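Local structure of replication initiation and membrane attachment protein (Geobacillus stearothermophilus 10, 5WTN) at residues Gly214-Val220 with Gln248-Leu252. The protein probably acts in primosome assembly at the start and restart of DNA replication, forming a tetramer and a complex with a primosomal re-initiation protein. Numbering follows the deposited sequence.
Sequences GLSKQLV and QKLVL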
# COMPACT_ATOMS: atom_id res chain seq x y z
N GLY A 214 3.79 -19.40 48.66
CA GLY A 214 3.31 -20.75 48.44
C GLY A 214 4.36 -21.62 47.80
O GLY A 214 4.61 -22.73 48.27
N LEU A 215 4.99 -21.14 46.74
CA LEU A 215 5.97 -21.96 46.03
C LEU A 215 7.18 -22.29 46.89
O LEU A 215 7.72 -23.39 46.82
CB LEU A 215 6.42 -21.31 44.73
CG LEU A 215 5.37 -21.11 43.65
CD1 LEU A 215 6.04 -20.68 42.36
CD2 LEU A 215 4.54 -22.36 43.41
N SER A 216 7.62 -21.33 47.71
CA SER A 216 8.83 -21.55 48.50
C SER A 216 8.61 -22.62 49.59
O SER A 216 9.53 -23.37 49.93
CB SER A 216 9.34 -20.24 49.09
OG SER A 216 10.74 -20.32 49.33
N LYS A 217 7.38 -22.70 50.10
CA LYS A 217 6.98 -23.73 51.06
C LYS A 217 7.01 -25.12 50.42
O LYS A 217 7.24 -26.12 51.10
CB LYS A 217 5.57 -23.43 51.59
CG LYS A 217 5.21 -24.14 52.90
CD LYS A 217 3.90 -23.60 53.48
CE LYS A 217 3.80 -22.07 53.40
NZ LYS A 217 4.79 -21.34 54.26
N GLN A 218 6.75 -25.16 49.11
CA GLN A 218 6.73 -26.39 48.33
C GLN A 218 8.06 -26.68 47.66
O GLN A 218 8.13 -27.56 46.80
CB GLN A 218 5.61 -26.38 47.28
CG GLN A 218 4.22 -26.11 47.85
CD GLN A 218 3.80 -27.13 48.90
OE1 GLN A 218 4.34 -28.24 48.97
NE2 GLN A 218 2.81 -26.75 49.71
N LEU A 219 9.08 -25.91 48.02
CA LEU A 219 10.44 -26.11 47.54
C LEU A 219 10.61 -25.81 46.06
O LEU A 219 11.48 -26.38 45.40
CB LEU A 219 10.96 -27.53 47.83
CG LEU A 219 11.04 -27.97 49.29
CD1 LEU A 219 11.50 -26.82 50.19
CD2 LEU A 219 9.73 -28.60 49.79
N VAL A 220 9.81 -24.87 45.55
CA VAL A 220 9.96 -24.41 44.17
C VAL A 220 10.78 -23.13 44.12
O VAL A 220 10.32 -22.06 44.54
CB VAL A 220 8.59 -24.16 43.51
CG1 VAL A 220 8.77 -23.65 42.09
CG2 VAL A 220 7.75 -25.43 43.53
N GLN A 248 -1.12 -21.47 42.21
CA GLN A 248 -0.11 -22.32 42.79
C GLN A 248 -0.35 -23.76 42.34
O GLN A 248 0.57 -24.41 41.86
CB GLN A 248 -0.11 -22.22 44.31
CG GLN A 248 1.03 -22.96 44.97
CD GLN A 248 0.98 -22.86 46.49
OE1 GLN A 248 0.57 -21.83 47.04
NE2 GLN A 248 1.40 -23.93 47.17
N LYS A 249 -1.59 -24.24 42.46
CA LYS A 249 -1.93 -25.59 42.01
C LYS A 249 -1.58 -25.78 40.54
O LYS A 249 -0.81 -26.67 40.20
CB LYS A 249 -3.40 -25.94 42.27
CG LYS A 249 -3.66 -26.65 43.60
CD LYS A 249 -4.99 -27.43 43.58
CE LYS A 249 -6.13 -26.58 43.01
NZ LYS A 249 -7.50 -27.21 43.06
N LEU A 250 -2.14 -24.92 39.69
CA LEU A 250 -1.91 -25.00 38.25
C LEU A 250 -0.42 -25.06 37.92
O LEU A 250 0.01 -25.85 37.08
CB LEU A 250 -2.52 -23.79 37.56
CG LEU A 250 -4.01 -23.57 37.82
CD1 LEU A 250 -4.50 -22.36 37.03
CD2 LEU A 250 -4.80 -24.83 37.45
N VAL A 251 0.37 -24.23 38.58
CA VAL A 251 1.79 -24.22 38.30
C VAL A 251 2.36 -25.57 38.72
O VAL A 251 3.03 -26.23 37.94
CB VAL A 251 2.49 -23.02 38.98
CG1 VAL A 251 4.00 -23.20 38.98
CG2 VAL A 251 2.12 -21.75 38.26
N LEU A 252 2.03 -25.99 39.94
CA LEU A 252 2.50 -27.26 40.47
C LEU A 252 2.04 -28.48 39.64
O LEU A 252 2.64 -29.54 39.72
CB LEU A 252 2.07 -27.41 41.93
CG LEU A 252 2.80 -26.51 42.94
CD1 LEU A 252 2.24 -26.68 44.34
CD2 LEU A 252 4.28 -26.81 42.94
O HOH W 1 2.69 -23.70 49.79
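Q248 reaches from helix 244-254 to the C-terminal end of helix 208-217 and lays its amide against the backbone of G214. With CG anti to the backbone N (chi1 -173°) and the rest of the side chain stretched out straight, the amide is carried across to helix 208-217, where OE1 faces G214 CA. Glycine at 214, having no side chain, leaves room for the amide; a side chain there would probably crowd OE1. On the inner side the contact is apolar: L215 CD2 lies 3.9 Å from Q248 CG, the two side chains running alongside each other but pointing opposite ways, and V220 CG2 meets L252 CD2 at 3.8 Å. L215 and V220 are buried, and V220 also touches I255. The outer side is open to solvent, and water-mediated: exposed Q218, bent at chi2 (-59°), lies across Q248, its CG 3.6 Å from Q248 NE2. No direct hydrogen bond joins the segments; instead one water donates to G214 O (2.6 Å) and accepts from Q248 NE2 (2.9 Å) and Q218 NE2. Replacing Q248 by an alanine is likely to break this water's link to helix 244-254 and leave G214 less covered. Helix 208-217 ends in a Schellman motif, with L219 as C-prime residue (phi 68°), V220 N bonded to L215 O (2.9 Å) and L219 N weakly to S216 O; the contact is thus a Schellman-capped helix end resting against helix 244-254.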